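Local coordinates for 6-carboxyhexanoate--coa ligase (Bacillus subtilis, PDB 5FLG), which belongs to the 6-carboxyhexanoate--CoA ligase family and binds phosphoaminophosphonic acid-adenylate ester, pimelic acid and magnesium in an alpha/beta fold, at residues 79-84 against 212-217; 190-195 against 203-208; 101-106 against 208-213. All blocks are in the same frame, centred on the assembly; numbering follows the deposited sequence.

How the contacts relate
From the N terminus, strand 81-84 comes first and helix 89-102 follows; both wait more than a hundred residues for their partners. Contact 2 closes the shortest loop, pairing strand 188-194 with strand 203-207 as a hairpin. The chain then turns through 208-210, where contact 3 meets the end of helix 89-102, and enters strand 211-215, where contact 1 pairs it with strand 81-84. Contact 2 therefore nests inside the loops closed by both others, whose second segments overlap at Tyr-212 and Gln-213. Contacts 1 and 2 build adjoining strands of one mixed sheet and reach the pimelic acid from Tyr-212, Arg-214 and Ser-195; contact 3 ties a helix end to that sheet's turn.

Contact 1 of 3, residues 79-84 against 212-217; sequences LPVHTN and YQRITA. With PML (pimelic acid), chain C.
The carbonyl oxygen of Arg-214 is gripped twice by Asn-84: backbone N at 2.8 Å and side-chain ND2 at 3.0 Å, the latter from well above the carbonyl plane. Asn-84 CG lies beside its own backbone N (chi1 -58°), on the side from which ND2 can reach Arg-214 O and Gln-213. The same ND2 gives a nearly straight bond of 2.9 Å to Gln-213 OE1, which lies in the Asn-84 amide plane; an amide suits this place because its two hydrogens serve two acceptors. On the other face Thr-83 and Arg-214 run side by side. Thr-83 OG1 accepts from Arg-214 NH1 at 3.0 Å in the guanidinium plane, which helps to fix the group's rotation. The other nitrogens of Arg-214 bond to the pimelic acid, NE to O11 at 3.0 Å and NH2 to O12 at 3.2 Å. Tyr-212 OH adds a 2.7 Å bond to O11, and Val-81 CG2 lies 3.8 Å from Tyr-212 CD2. Helix 170-184 covers this ligand-binding face, while helix 89-102 lies against Asn-84, Gln-213 and Ile-215. The pair is the parallel edge of a mixed sheet, and its inner strand, 211-215, gives Tyr-212 and Arg-214 to the pimelic acid pocket.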
loop_
_atom_site.group_PDB
_atom_site.type_symbol
_atom_site.label_atom_id
_atom_site.label_comp_id
_atom_site.label_asym_id
_atom_site.label_seq_id
_atom_site.Cartn_x
_atom_site.Cartn_y
_atom_site.Cartn_z
ATOM N N LEU A 79 -15.252 -26.075 1.439
ATOM C CA LEU A 79 -16.255 -26.835 0.715
ATOM C C LEU A 79 -15.673 -28.153 0.258
ATOM O O LEU A 79 -14.528 -28.208 -0.177
ATOM C CB LEU A 79 -16.745 -26.039 -0.498
ATOM C CG LEU A 79 -17.471 -24.727 -0.203
ATOM C CD1 LEU A 79 -17.597 -23.921 -1.481
ATOM C CD2 LEU A 79 -18.840 -24.946 0.437
ATOM N N PRO A 80 -16.519 -29.190 0.221
ATOM C CA PRO A 80 -16.270 -30.388 -0.594
ATOM C C PRO A 80 -16.047 -30.096 -2.070
ATOM O O PRO A 80 -16.719 -29.240 -2.651
ATOM C CB PRO A 80 -17.523 -31.226 -0.406
ATOM C CG PRO A 80 -18.580 -30.272 0.071
ATOM C CD PRO A 80 -17.913 -29.084 0.700
ATOM N N VAL A 81 -14.970 -30.666 -2.623
ATOM C CA VAL A 81 -14.583 -30.415 -3.984
ATOM C C VAL A 81 -14.921 -31.592 -4.899
ATOM O O VAL A 81 -14.761 -32.741 -4.532
ATOM C CB VAL A 81 -13.074 -30.179 -4.041
ATOM C CG1 VAL A 81 -12.588 -30.140 -5.471
ATOM C CG2 VAL A 81 -12.750 -28.896 -3.311
ATOM N N HIS A 82 -15.330 -31.285 -6.117
ATOM C CA HIS A 82 -15.462 -32.275 -7.176
ATOM C C HIS A 82 -14.931 -31.665 -8.488
ATOM O O HIS A 82 -15.148 -30.475 -8.777
ATOM C CB HIS A 82 -16.933 -32.691 -7.343
ATOM C CG HIS A 82 -17.139 -33.728 -8.407
ATOM N ND1 HIS A 82 -16.496 -34.947 -8.392
ATOM C CD2 HIS A 82 -17.809 -33.674 -9.582
ATOM C CE1 HIS A 82 -16.740 -35.591 -9.521
ATOM N NE2 HIS A 82 -17.548 -34.848 -10.252
ATOM N N THR A 83 -14.106 -32.434 -9.192
ATOM C CA THR A 83 -13.537 -31.987 -10.434
ATOM C C THR A 83 -14.299 -32.578 -11.603
ATOM O O THR A 83 -14.373 -33.779 -11.760
ATOM C CB THR A 83 -12.039 -32.356 -10.565
ATOM O OG1 THR A 83 -11.303 -31.737 -9.502
ATOM C CG2 THR A 83 -11.511 -31.854 -11.889
ATOM N N ASN A 84 -14.902 -31.710 -12.407
ATOM C CA ASN A 84 -15.592 -32.135 -13.603
ATOM C C ASN A 84 -14.671 -31.935 -14.771
ATOM O O ASN A 84 -14.422 -30.796 -15.186
ATOM C CB ASN A 84 -16.839 -31.279 -13.817
ATOM C CG ASN A 84 -17.783 -31.336 -12.636
ATOM O OD1 ASN A 84 -18.527 -32.284 -12.497
ATOM N ND2 ASN A 84 -17.667 -30.372 -11.727
ATOM N N TYR A 212 -17.860 -27.160 -4.142
ATOM C CA TYR A 212 -16.946 -26.492 -5.102
ATOM C C TYR A 212 -16.733 -27.392 -6.302
ATOM O O TYR A 212 -16.024 -28.409 -6.225
ATOM C CB TYR A 212 -15.617 -26.215 -4.425
ATOM C CG TYR A 212 -14.568 -25.437 -5.246
ATOM C CD1 TYR A 212 -14.572 -24.054 -5.246
ATOM C CD2 TYR A 212 -13.434 -26.070 -5.705
ATOM C CE1 TYR A 212 -13.555 -23.325 -5.813
ATOM C CE2 TYR A 212 -12.406 -25.357 -6.335
ATOM C CZ TYR A 212 -12.476 -23.984 -6.381
ATOM O OH TYR A 212 -11.529 -23.245 -7.016
ATOM N N GLN A 213 -17.407 -27.053 -7.397
ATOM C CA GLN A 213 -17.461 -27.892 -8.571
ATOM C C GLN A 213 -16.518 -27.315 -9.600
ATOM O O GLN A 213 -16.850 -26.338 -10.252
ATOM C CB GLN A 213 -18.883 -27.939 -9.125
ATOM C CG GLN A 213 -19.873 -28.667 -8.224
ATOM C CD GLN A 213 -19.780 -30.176 -8.346
ATOM O OE1 GLN A 213 -19.381 -30.721 -9.382
ATOM N NE2 GLN A 213 -20.120 -30.866 -7.272
ATOM N N ARG A 214 -15.289 -27.848 -9.667
ATOM C CA ARG A 214 -14.330 -27.358 -10.634
ATOM C C ARG A 214 -14.728 -27.816 -12.022
ATOM O O ARG A 214 -15.099 -28.954 -12.210
ATOM C CB ARG A 214 -12.927 -27.917 -10.306
ATOM C CG ARG A 214 -12.502 -27.639 -8.901
ATOM C CD ARG A 214 -11.160 -28.258 -8.569
ATOM N NE ARG A 214 -10.097 -27.618 -9.312
ATOM C CZ ARG A 214 -9.201 -28.266 -10.046
ATOM N NH1 ARG A 214 -9.277 -29.571 -10.193
ATOM N NH2 ARG A 214 -8.237 -27.592 -10.654
ATOM N N ILE A 215 -14.509 -26.962 -13.011
ATOM C CA ILE A 215 -14.778 -27.286 -14.374
ATOM C C ILE A 215 -13.519 -26.985 -15.211
ATOM O O ILE A 215 -13.061 -25.843 -15.283
ATOM C CB ILE A 215 -15.967 -26.458 -14.877
ATOM C CG1 ILE A 215 -17.211 -26.746 -14.008
ATOM C CG2 ILE A 215 -16.230 -26.773 -16.329
ATOM C CD1 ILE A 215 -18.415 -25.879 -14.312
ATOM N N THR A 216 -12.935 -28.017 -15.817
ATOM C CA THR A 216 -11.529 -27.916 -16.234
ATOM C C THR A 216 -11.283 -27.068 -17.489
ATOM O O THR A 216 -10.181 -26.584 -17.691
ATOM C CB THR A 216 -10.887 -29.285 -16.459
ATOM O OG1 THR A 216 -11.604 -30.005 -17.477
ATOM C CG2 THR A 216 -10.840 -30.052 -15.177
ATOM N N ALA A 217 -12.321 -26.783 -18.251
ATOM C CA ALA A 217 -12.214 -25.801 -19.305
ATOM C C ALA A 217 -13.439 -24.907 -19.292
ATOM O O ALA A 217 -14.555 -25.383 -19.526
ATOM C CB ALA A 217 -12.096 -26.496 -20.658
HETATM C C1 PML C . -9.379 -23.969 -9.561
HETATM O O11 PML C . -10.086 -24.690 -8.784
HETATM O O12 PML C . -8.382 -24.473 -10.189
HETATM C C2 PML C . -10.003 -22.637 -10.018
HETATM C C3 PML C . -9.188 -21.371 -9.807
HETATM C C4 PML C . -9.442 -20.288 -10.871
HETATM C C5 PML C . -9.763 -18.912 -10.318
HETATM C C6 PML C . -8.954 -17.774 -10.934
HETATM C C7 PML C . -7.449 -17.957 -10.724
HETATM O O71 PML C . -7.003 -18.037 -9.555
HETATM O O72 PML C . -6.681 -17.903 -11.718
#

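Contact 2 of 3, residues 190-195 against 203-208; sequences AELCWS and GYVAGK. With PML (pimelic acid), chain C.
Tyr-204 has CG between its backbone N and carbonyl carbon (chi1 69°), and Cys-193 has SG anti to its own N (chi1 167°), rotations that bring ring and thiol together. Cys-193 CB lies over a face of the ring, offset toward the rim and 3.6 Å from the centroid, a CH-pi contact. SG sits obliquely, 3.5 Å from Tyr-204 CE2, as a sulfur-aromatic contact; a small, polarisable side chain fits where the tyrosine lies so close. In the backbone, the two residues form a hydrogen-bonded antiparallel pair, with Cys-193 N 3.0 Å from Tyr-204 O. The extended Glu-191 points its carboxylate at the tyrosine hydroxyl, too closely in the model to trust in detail; Arg-228, salt-bridged to Glu-191 and hydrogen-bonded to the Tyr-204 hydroxyl, probably balances the buried acid. On the opposite face Leu-192 CD1 meets Val-205 CG2 at 3.7 Å. At Gly-203 a CB would collide with Cys-193 O. Cys-193 also lines the pimelic acid pocket, its SG 3.8 Å from ligand atom C5, and Ser-195 belongs to this pocket and that of phosphoaminophosphonic acid-adenylate ester. The hairpin sits between strands 227-232 and 211-215, with helix 170-184 over Glu-191 and Tyr-204 and helix 89-102 against Val-205.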
loop_
_atom_site.group_PDB
_atom_site.type_symbol
_atom_site.label_atom_id
_atom_site.label_comp_id
_atom_site.label_asym_id
_atom_site.label_seq_id
_atom_site.Cartn_x
_atom_site.Cartn_y
_atom_site.Cartn_z
ATOM N N ALA A 190 -25.159 -19.047 -5.023
ATOM C CA ALA A 190 -24.171 -19.670 -5.895
ATOM C C ALA A 190 -23.170 -18.676 -6.442
ATOM O O ALA A 190 -23.417 -17.454 -6.470
ATOM C CB ALA A 190 -24.875 -20.389 -7.024
ATOM N N GLU A 191 -21.997 -19.207 -6.826
ATOM C CA GLU A 191 -20.908 -18.390 -7.358
ATOM C C GLU A 191 -20.464 -19.023 -8.680
ATOM O O GLU A 191 -20.520 -20.228 -8.841
ATOM C CB GLU A 191 -19.733 -18.290 -6.388
ATOM C CG GLU A 191 -18.487 -17.663 -7.041
ATOM C CD GLU A 191 -17.201 -17.699 -6.182
ATOM O OE1 GLU A 191 -17.152 -18.357 -5.109
ATOM O OE2 GLU A 191 -16.194 -17.076 -6.619
ATOM N N LEU A 192 -20.256 -18.181 -9.686
ATOM C CA LEU A 192 -19.696 -18.605 -10.935
ATOM C C LEU A 192 -18.375 -17.875 -11.139
ATOM O O LEU A 192 -18.302 -16.658 -10.978
ATOM C CB LEU A 192 -20.666 -18.263 -12.042
ATOM C CG LEU A 192 -20.197 -18.421 -13.477
ATOM C CD1 LEU A 192 -19.998 -19.884 -13.866
ATOM C CD2 LEU A 192 -21.216 -17.746 -14.365
ATOM N N CYS A 193 -17.340 -18.619 -11.518
ATOM C CA CYS A 193 -16.006 -18.067 -11.582
ATOM C C CYS A 193 -15.184 -18.681 -12.707
ATOM O O CYS A 193 -15.210 -19.899 -12.921
ATOM C CB CYS A 193 -15.275 -18.293 -10.274
ATOM S SG CYS A 193 -13.478 -17.955 -10.392
ATOM N N TRP A 194 -14.473 -17.837 -13.448
ATOM C CA TRP A 194 -13.262 -18.302 -14.148
ATOM C C TRP A 194 -12.257 -17.179 -14.274
ATOM O O TRP A 194 -12.539 -16.034 -13.930
ATOM C CB TRP A 194 -13.606 -18.978 -15.497
ATOM C CG TRP A 194 -14.221 -18.068 -16.544
ATOM C CD1 TRP A 194 -13.559 -17.352 -17.504
ATOM C CD2 TRP A 194 -15.616 -17.843 -16.775
ATOM N NE1 TRP A 194 -14.460 -16.591 -18.223
ATOM C CE2 TRP A 194 -15.725 -16.961 -17.870
ATOM C CE3 TRP A 194 -16.788 -18.313 -16.169
ATOM C CZ2 TRP A 194 -16.957 -16.474 -18.315
ATOM C CZ3 TRP A 194 -17.997 -17.884 -16.650
ATOM C CH2 TRP A 194 -18.080 -16.972 -17.707
ATOM N N SER A 195 -11.021 -17.557 -14.589
ATOM C CA SER A 195 -9.897 -16.690 -14.448
ATOM C C SER A 195 -9.889 -15.636 -15.537
ATOM O O SER A 195 -10.224 -15.920 -16.684
ATOM C CB SER A 195 -8.573 -17.512 -14.542
ATOM O OG SER A 195 -7.490 -16.670 -14.180
ATOM N N GLY A 203 -12.228 -23.173 -14.243
ATOM C CA GLY A 203 -13.045 -22.331 -13.382
ATOM C C GLY A 203 -13.898 -23.195 -12.481
ATOM O O GLY A 203 -13.586 -24.366 -12.263
ATOM N N TYR A 204 -14.990 -22.628 -11.942
ATOM C CA TYR A 204 -15.816 -23.378 -11.037
ATOM C C TYR A 204 -17.170 -22.707 -10.817
ATOM O O TYR A 204 -17.401 -21.578 -11.227
ATOM C CB TYR A 204 -15.146 -23.567 -9.667
ATOM C CG TYR A 204 -14.998 -22.288 -8.820
ATOM C CD1 TYR A 204 -16.023 -21.848 -8.006
ATOM C CD2 TYR A 204 -13.817 -21.542 -8.841
ATOM C CE1 TYR A 204 -15.901 -20.727 -7.254
ATOM C CE2 TYR A 204 -13.649 -20.465 -8.001
ATOM C CZ TYR A 204 -14.742 -20.013 -7.270
ATOM O OH TYR A 204 -14.629 -18.931 -6.429
ATOM N N VAL A 205 -18.083 -23.522 -10.324
ATOM C CA VAL A 205 -19.341 -23.042 -9.735
ATOM C C VAL A 205 -19.357 -23.609 -8.323
ATOM O O VAL A 205 -18.861 -24.714 -8.081
ATOM C CB VAL A 205 -20.539 -23.610 -10.520
ATOM C CG1 VAL A 205 -21.846 -23.354 -9.773
ATOM C CG2 VAL A 205 -20.619 -22.942 -11.868
ATOM N N ALA A 206 -19.749 -22.781 -7.365
ATOM C CA ALA A 206 -19.775 -23.185 -5.980
ATOM C C ALA A 206 -21.155 -22.889 -5.403
ATOM O O ALA A 206 -21.775 -21.871 -5.721
ATOM C CB ALA A 206 -18.738 -22.447 -5.203
ATOM N N GLY A 207 -21.527 -23.686 -4.415
ATOM C CA GLY A 207 -22.728 -23.428 -3.637
ATOM C C GLY A 207 -22.828 -24.366 -2.463
ATOM O O GLY A 207 -22.062 -25.334 -2.346
ATOM N N LYS A 208 -23.833 -24.121 -1.631
ATOM C CA LYS A 208 -23.891 -24.713 -0.307
ATOM C C LYS A 208 -24.144 -26.178 -0.470
ATOM O O LYS A 208 -23.513 -26.984 0.197
ATOM C CB LYS A 208 -25.014 -24.085 0.516
ATOM C CG LYS A 208 -24.665 -22.771 1.176
ATOM C CD LYS A 208 -25.929 -22.148 1.781
ATOM C CE LYS A 208 -25.638 -20.833 2.497
ATOM N NZ LYS A 208 -25.312 -19.718 1.579
HETATM C C1 PML C . -9.379 -23.969 -9.561
HETATM O O11 PML C . -10.086 -24.690 -8.784
HETATM O O12 PML C . -8.382 -24.473 -10.189
HETATM C C2 PML C . -10.003 -22.637 -10.018
HETATM C C3 PML C . -9.188 -21.371 -9.807
HETATM C C4 PML C . -9.442 -20.288 -10.871
HETATM C C5 PML C . -9.763 -18.912 -10.318
HETATM C C6 PML C . -8.954 -17.774 -10.934
HETATM C C7 PML C . -7.449 -17.957 -10.724
HETATM O O71 PML C . -7.003 -18.037 -9.555
HETATM O O72 PML C . -6.681 -17.903 -11.718
#

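Contact 3 of 3, residues 101-106 against 208-213; sequences EKEGVS and KKMGYQ. With PML (pimelic acid), chain C.
Glu-103 reaches from the end of helix 89-102 to the turn at 208-210, and its CB already touches Met-210, whose CE lies 3.5 Å away. CG stays 3.7 Å from Met-210 CE, so the terminal methyl of the methionine packs against the aliphatic part of the glutamate. A bend at chi2 (71°) then turns CD toward the backbone of the turn, where the carboxylate meets successive peptide nitrogens. OE2 uses its syn lone pair to accept from Lys-209 N at 2.8 Å in a fairly straight bond (165°). OE1 accepts from Met-210 N, although the modelled position of this oxygen is less sure. Glutamate suits the place, being long enough to span the gap and carrying two acceptors for neighbouring N-H groups. Its own backbone lies where the helix ends in a Schellman motif: Gly-104 has positive phi, which glycine adopts readily, and Gly-104 N bonds back to Glu-101 O at 3.0 Å. Lys-209, bent at chi3 and chi4, curls over this helix end. Its NZ forms a salt bridge with Glu-103 OE2 at 3.1 Å, coming from above the carboxylate plane, and also gives a hydrogen bond to Glu-103 O at 3.2 Å, from above that carbonyl plane. Beyond the turn, Gln-213 NE2 donates to Met-210 O at 3.0 Å, on a carbonyl lone pair, while the Met-210 side chain also packs on Leu-99.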
loop_
_atom_site.group_PDB
_atom_site.type_symbol
_atom_site.label_atom_id
_atom_site.label_comp_id
_atom_site.label_asym_id
_atom_site.label_seq_id
_atom_site.Cartn_x
_atom_site.Cartn_y
_atom_site.Cartn_z
ATOM N N GLU A 101 -28.396 -24.219 -11.960
ATOM C CA GLU A 101 -29.833 -24.458 -11.914
ATOM C C GLU A 101 -30.227 -25.458 -10.850
ATOM O O GLU A 101 -31.092 -25.189 -10.022
ATOM C CB GLU A 101 -30.369 -24.931 -13.265
ATOM C CG GLU A 101 -31.782 -24.420 -13.517
ATOM C CD GLU A 101 -32.410 -24.951 -14.795
ATOM O OE1 GLU A 101 -31.767 -24.889 -15.855
ATOM O OE2 GLU A 101 -33.557 -25.423 -14.747
ATOM N N LYS A 102 -29.508 -26.558 -10.816
ATOM C CA LYS A 102 -29.625 -27.537 -9.773
ATOM C C LYS A 102 -29.374 -26.950 -8.377
ATOM O O LYS A 102 -30.053 -27.306 -7.425
ATOM C CB LYS A 102 -28.659 -28.687 -10.068
ATOM C CG LYS A 102 -28.766 -29.818 -9.064
ATOM C CD LYS A 102 -27.848 -30.978 -9.425
ATOM C CE LYS A 102 -28.323 -32.268 -8.768
ATOM N NZ LYS A 102 -27.200 -33.181 -8.420
ATOM N N GLU A 103 -28.465 -25.996 -8.243
ATOM C CA GLU A 103 -28.269 -25.367 -6.933
ATOM C C GLU A 103 -29.431 -24.461 -6.507
ATOM O O GLU A 103 -29.453 -24.015 -5.382
ATOM C CB GLU A 103 -26.974 -24.550 -6.902
ATOM C CG GLU A 103 -26.573 -24.059 -5.532
ATOM C CD GLU A 103 -26.081 -25.160 -4.589
ATOM O OE1 GLU A 103 -25.577 -26.188 -5.074
ATOM O OE2 GLU A 103 -26.214 -24.985 -3.355
ATOM N N GLY A 104 -30.250 -24.010 -7.447
ATOM C CA GLY A 104 -31.412 -23.203 -7.095
ATOM C C GLY A 104 -31.544 -21.884 -7.826
ATOM O O GLY A 104 -32.512 -21.149 -7.626
ATOM N N VAL A 105 -30.574 -21.540 -8.664
ATOM C CA VAL A 105 -30.725 -20.347 -9.481
ATOM C C VAL A 105 -31.617 -20.633 -10.659
ATOM O O VAL A 105 -31.344 -21.539 -11.447
ATOM C CB VAL A 105 -29.388 -19.858 -10.048
ATOM C CG1 VAL A 105 -29.585 -18.512 -10.714
ATOM C CG2 VAL A 105 -28.368 -19.763 -8.937
ATOM N N SER A 106 -32.662 -19.833 -10.837
ATOM C CA SER A 106 -33.612 -20.146 -11.913
ATOM C C SER A 106 -32.933 -19.865 -13.260
ATOM O O SER A 106 -32.049 -19.010 -13.347
ATOM C CB SER A 106 -34.905 -19.319 -11.772
ATOM O OG SER A 106 -34.752 -18.041 -12.361
ATOM N N LYS A 208 -23.833 -24.121 -1.631
ATOM C CA LYS A 208 -23.891 -24.713 -0.307
ATOM C C LYS A 208 -24.144 -26.178 -0.470
ATOM O O LYS A 208 -23.513 -26.984 0.197
ATOM C CB LYS A 208 -25.014 -24.085 0.516
ATOM C CG LYS A 208 -24.665 -22.771 1.176
ATOM C CD LYS A 208 -25.929 -22.148 1.781
ATOM C CE LYS A 208 -25.638 -20.833 2.497
ATOM N NZ LYS A 208 -25.312 -19.718 1.579
ATOM N N LYS A 209 -24.929 -26.543 -1.474
ATOM C CA LYS A 209 -25.236 -27.952 -1.671
ATOM C C LYS A 209 -24.212 -28.673 -2.520
ATOM O O LYS A 209 -23.788 -29.774 -2.180
ATOM C CB LYS A 209 -26.602 -28.111 -2.280
ATOM C CG LYS A 209 -27.672 -27.621 -1.314
ATOM C CD LYS A 209 -29.077 -27.946 -1.796
ATOM C CE LYS A 209 -29.418 -27.088 -2.995
ATOM N NZ LYS A 209 -29.116 -25.660 -2.696
ATOM N N MET A 210 -23.904 -28.133 -3.690
ATOM C CA MET A 210 -23.022 -28.845 -4.587
ATOM C C MET A 210 -21.557 -28.744 -4.151
ATOM O O MET A 210 -20.686 -29.383 -4.740
ATOM C CB MET A 210 -23.193 -28.321 -6.010
ATOM C CG MET A 210 -22.990 -26.821 -6.154
ATOM S SD MET A 210 -23.115 -26.284 -7.878
ATOM C CE MET A 210 -23.544 -24.570 -7.626
ATOM N N GLY A 211 -21.262 -27.875 -3.196
ATOM C CA GLY A 211 -19.879 -27.555 -2.862
ATOM C C GLY A 211 -19.122 -26.794 -3.954
ATOM O O GLY A 211 -19.680 -25.930 -4.640
ATOM N N TYR A 212 -17.860 -27.160 -4.142
ATOM C CA TYR A 212 -16.946 -26.492 -5.102
ATOM C C TYR A 212 -16.733 -27.392 -6.302
ATOM O O TYR A 212 -16.024 -28.409 -6.225
ATOM C CB TYR A 212 -15.617 -26.215 -4.425
ATOM C CG TYR A 212 -14.568 -25.437 -5.246
ATOM C CD1 TYR A 212 -14.572 -24.054 -5.246
ATOM C CD2 TYR A 212 -13.434 -26.070 -5.705
ATOM C CE1 TYR A 212 -13.555 -23.325 -5.813
ATOM C CE2 TYR A 212 -12.406 -25.357 -6.335
ATOM C CZ TYR A 212 -12.476 -23.984 -6.381
ATOM O OH TYR A 212 -11.529 -23.245 -7.016
ATOM N N GLN A 213 -17.407 -27.053 -7.397
ATOM C CA GLN A 213 -17.461 -27.892 -8.571
ATOM C C GLN A 213 -16.518 -27.315 -9.600
ATOM O O GLN A 213 -16.850 -26.338 -10.252
ATOM C CB GLN A 213 -18.883 -27.939 -9.125
ATOM C CG GLN A 213 -19.873 -28.667 -8.224
ATOM C CD GLN A 213 -19.780 -30.176 -8.346
ATOM O OE1 GLN A 213 -19.381 -30.721 -9.382
ATOM N NE2 GLN A 213 -20.120 -30.866 -7.272
HETATM C C1 PML C . -9.379 -23.969 -9.561
HETATM O O11 PML C . -10.086 -24.690 -8.784
HETATM O O12 PML C . -8.382 -24.473 -10.189
HETATM C C2 PML C . -10.003 -22.637 -10.018
HETATM C C3 PML C . -9.188 -21.371 -9.807
HETATM C C4 PML C . -9.442 -20.288 -10.871
HETATM C C5 PML C . -9.763 -18.912 -10.318
HETATM C C6 PML C . -8.954 -17.774 -10.934
HETATM C C7 PML C . -7.449 -17.957 -10.724
HETATM O O71 PML C . -7.003 -18.037 -9.555
HETATM O O72 PML C . -6.681 -17.903 -11.718
#